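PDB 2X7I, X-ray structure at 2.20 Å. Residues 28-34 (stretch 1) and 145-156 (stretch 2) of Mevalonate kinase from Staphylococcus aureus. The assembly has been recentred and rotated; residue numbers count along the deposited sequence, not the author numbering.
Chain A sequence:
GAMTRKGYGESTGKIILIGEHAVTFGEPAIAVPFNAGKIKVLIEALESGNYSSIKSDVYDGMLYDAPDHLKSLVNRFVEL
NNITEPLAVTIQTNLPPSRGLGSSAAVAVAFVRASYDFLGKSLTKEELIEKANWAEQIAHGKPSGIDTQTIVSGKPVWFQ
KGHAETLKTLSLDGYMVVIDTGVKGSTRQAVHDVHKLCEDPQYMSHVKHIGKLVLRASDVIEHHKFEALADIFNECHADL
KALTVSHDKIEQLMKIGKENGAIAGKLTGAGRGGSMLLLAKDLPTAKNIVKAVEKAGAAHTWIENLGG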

# COMPACT_ATOMS: atom_id res chain seq x y z
N PRO A 28 -11.00 -13.43 2.23
CA PRO A 28 -11.31 -12.26 3.07
C PRO A 28 -10.18 -11.24 3.23
O PRO A 28 -9.01 -11.60 3.39
CB PRO A 28 -11.64 -12.89 4.43
CG PRO A 28 -11.73 -14.33 4.21
CD PRO A 28 -10.87 -14.65 3.04
N ALA A 29 -10.55 -9.96 3.18
CA ALA A 29 -9.60 -8.87 3.34
C ALA A 29 -10.30 -7.53 3.59
O ALA A 29 -11.43 -7.31 3.16
CB ALA A 29 -8.70 -8.78 2.10
N ILE A 30 -9.60 -6.63 4.29
CA ILE A 30 -9.98 -5.23 4.34
C ILE A 30 -8.80 -4.36 3.93
O ILE A 30 -7.80 -4.27 4.64
CB ILE A 30 -10.48 -4.83 5.74
CG1 ILE A 30 -11.78 -5.58 6.05
CG2 ILE A 30 -10.67 -3.31 5.80
CD1 ILE A 30 -12.78 -4.80 6.85
N ALA A 31 -8.93 -3.72 2.77
CA ALA A 31 -7.91 -2.81 2.25
C ALA A 31 -8.40 -1.37 2.43
O ALA A 31 -9.60 -1.10 2.33
CB ALA A 31 -7.66 -3.09 0.80
N VAL A 32 -7.47 -0.46 2.72
CA VAL A 32 -7.78 0.96 2.83
C VAL A 32 -6.68 1.77 2.15
O VAL A 32 -5.55 1.28 2.05
CB VAL A 32 -7.89 1.45 4.31
CG1 VAL A 32 -8.99 0.71 5.03
CG2 VAL A 32 -6.55 1.28 5.04
N PRO A 33 -7.00 2.99 1.70
CA PRO A 33 -5.97 3.86 1.13
C PRO A 33 -4.86 4.13 2.13
O PRO A 33 -5.12 4.27 3.32
CB PRO A 33 -6.73 5.16 0.83
CG PRO A 33 -8.15 4.81 0.82
CD PRO A 33 -8.32 3.66 1.74
N PHE A 34 -3.62 4.18 1.65
CA PHE A 34 -2.47 4.53 2.49
C PHE A 34 -2.01 5.93 2.07
O PHE A 34 -1.14 6.09 1.23
CB PHE A 34 -1.37 3.47 2.30
CG PHE A 34 -0.11 3.72 3.10
CD1 PHE A 34 -0.16 4.17 4.40
CD2 PHE A 34 1.13 3.44 2.54
CE1 PHE A 34 1.00 4.37 5.13
CE2 PHE A 34 2.29 3.63 3.26
CZ PHE A 34 2.22 4.10 4.56
N GLY A 145 -6.72 -6.19 -8.39
CA GLY A 145 -8.04 -5.58 -8.40
C GLY A 145 -8.36 -4.82 -7.12
O GLY A 145 -8.87 -3.69 -7.17
N ILE A 146 -8.07 -5.43 -5.98
CA ILE A 146 -8.37 -4.78 -4.70
C ILE A 146 -7.53 -3.51 -4.48
O ILE A 146 -8.07 -2.50 -4.05
CB ILE A 146 -8.22 -5.76 -3.49
CG1 ILE A 146 -8.79 -5.13 -2.23
CG2 ILE A 146 -6.76 -6.18 -3.28
CD1 ILE A 146 -9.09 -6.13 -1.09
N ASP A 147 -6.23 -3.58 -4.80
CA ASP A 147 -5.33 -2.43 -4.62
C ASP A 147 -5.78 -1.28 -5.52
O ASP A 147 -5.92 -0.16 -5.06
CB ASP A 147 -3.88 -2.79 -4.97
CG ASP A 147 -3.27 -3.86 -4.04
OD1 ASP A 147 -3.99 -4.47 -3.22
OD2 ASP A 147 -2.03 -4.09 -4.16
N THR A 148 -6.02 -1.56 -6.79
CA THR A 148 -6.41 -0.52 -7.73
C THR A 148 -7.75 0.14 -7.36
O THR A 148 -7.89 1.36 -7.41
CB THR A 148 -6.48 -1.04 -9.18
OG1 THR A 148 -5.24 -1.69 -9.51
CG2 THR A 148 -6.73 0.10 -10.16
N GLN A 149 -8.73 -0.67 -6.99
CA GLN A 149 -10.04 -0.14 -6.61
C GLN A 149 -9.96 0.68 -5.32
O GLN A 149 -10.55 1.75 -5.23
CB GLN A 149 -11.07 -1.27 -6.50
CG GLN A 149 -12.44 -0.84 -5.97
CD GLN A 149 -13.13 0.23 -6.81
OE1 GLN A 149 -12.71 0.52 -7.93
NE2 GLN A 149 -14.22 0.81 -6.28
N THR A 150 -9.23 0.19 -4.32
CA THR A 150 -9.07 0.94 -3.07
C THR A 150 -8.39 2.28 -3.33
O THR A 150 -8.85 3.31 -2.86
CB THR A 150 -8.25 0.14 -2.03
OG1 THR A 150 -8.85 -1.14 -1.82
CG2 THR A 150 -8.15 0.90 -0.72
N ILE A 151 -7.31 2.25 -4.09
CA ILE A 151 -6.55 3.46 -4.43
C ILE A 151 -7.37 4.48 -5.24
O ILE A 151 -7.46 5.64 -4.85
CB ILE A 151 -5.25 3.11 -5.19
CG1 ILE A 151 -4.25 2.44 -4.25
CG2 ILE A 151 -4.60 4.36 -5.77
CD1 ILE A 151 -3.08 1.85 -4.98
N VAL A 152 -7.97 4.04 -6.34
CA VAL A 152 -8.73 4.93 -7.22
C VAL A 152 -9.96 5.53 -6.53
O VAL A 152 -10.14 6.75 -6.55
CB VAL A 152 -9.17 4.21 -8.51
CG1 VAL A 152 -10.13 5.06 -9.30
CG2 VAL A 152 -7.95 3.89 -9.34
N SER A 153 -10.78 4.68 -5.92
CA SER A 153 -11.97 5.14 -5.18
C SER A 153 -11.64 5.99 -3.95
O SER A 153 -12.45 6.81 -3.54
CB SER A 153 -12.81 3.94 -4.74
OG SER A 153 -12.12 3.16 -3.75
N GLY A 154 -10.47 5.79 -3.36
CA GLY A 154 -10.14 6.44 -2.08
C GLY A 154 -11.01 5.94 -0.93
O GLY A 154 -11.17 6.63 0.09
N LYS A 155 -11.56 4.74 -1.08
CA LYS A 155 -12.44 4.15 -0.08
C LYS A 155 -11.96 2.75 0.32
O LYS A 155 -11.23 2.09 -0.44
CB LYS A 155 -13.85 4.08 -0.64
CG LYS A 155 -14.49 5.46 -0.81
CD LYS A 155 -15.63 5.41 -1.83
CE LYS A 155 -16.42 6.71 -1.87
NZ LYS A 155 -15.50 7.89 -1.92
N PRO A 156 -12.36 2.28 1.53
CA PRO A 156 -12.02 0.91 1.89
C PRO A 156 -12.74 -0.09 1.01
O PRO A 156 -13.86 0.17 0.57
CB PRO A 156 -12.49 0.79 3.35
CG PRO A 156 -12.77 2.15 3.82
CD PRO A 156 -13.13 2.94 2.60

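Strand 29-34 of this mevalonate kinase lies against helix 145-153 and the turn that follows it, the two axes approaching to 7.3 Å with 46° between their N-to-C directions. No hydrogen bond crosses the contact, which rests on close packing and buries 361 Å², both sides summed. Ala29 and Ala31, two residues apart on an extended chain, both turn their CA-to-CB bonds toward the helix, while Ile30 between them points away. Ile146, one of the helix residues directed at the strand, spans the two methyl groups: its CD1 touches both, 4.2 Å from Ala29 CB and 3.9 Å from Ala31 CB, and its CG1, 3.8 Å from Ala31 CB, makes the closest pair. With chi1 and chi2 both t, the side chain is extended, and its tip reaches Ala29.

One turn later, Thr150 CG2 fits the hollow between Ala31 CB, 4.3 Å away, and Pro33 CD, 3.7 Å away. The Val32-Pro33 peptide is the floor of that hollow, with Val32 C 3.3 Å and Pro33 N 3.4 Å from Thr150 CG2. Thr150 OG1 sits 3.5 Å from Ala31 CB, so the hydroxyl meets a methyl group rather than a polar partner across the contact. The polar need is met within the helix, where Thr150 OG1 donates a hydrogen bond to Ile146 O at 2.7 Å. Ala31 and Pro33 have the largest areas covered by the other stretch, 69 and 70 Å²; Thr150, at 48 Å², has the largest in its own stretch.

Farther along, the Pro33 ring packs against the backbone around Gly154. Pro33 CG is 3.5 Å from Gly154 C and 3.9 Å from Lys155 N. Gly154 has positive phi, a conformation that favours glycine, and the chain here leaves the helical path. Ser153 braces this bend from within: its OG donates to Gln149 O at 2.6 Å and accepts from Lys155 N at 3.2 Å. The CA-to-CB bond of Lys155 points away from the strand.

The turn then brings Pro156 alongside the strand, its CA 4.3 Å from Val32 CA. Pro156 CA approaches Ala31 O to 3.2 Å in a CA-H...O contact, with an angle of 128° at the hydrogen. Although Val32 directs its CA-to-CB bond away, its CG1 still reaches Pro156 CB at 3.9 Å, adding an apolar contact beside this backbone approach.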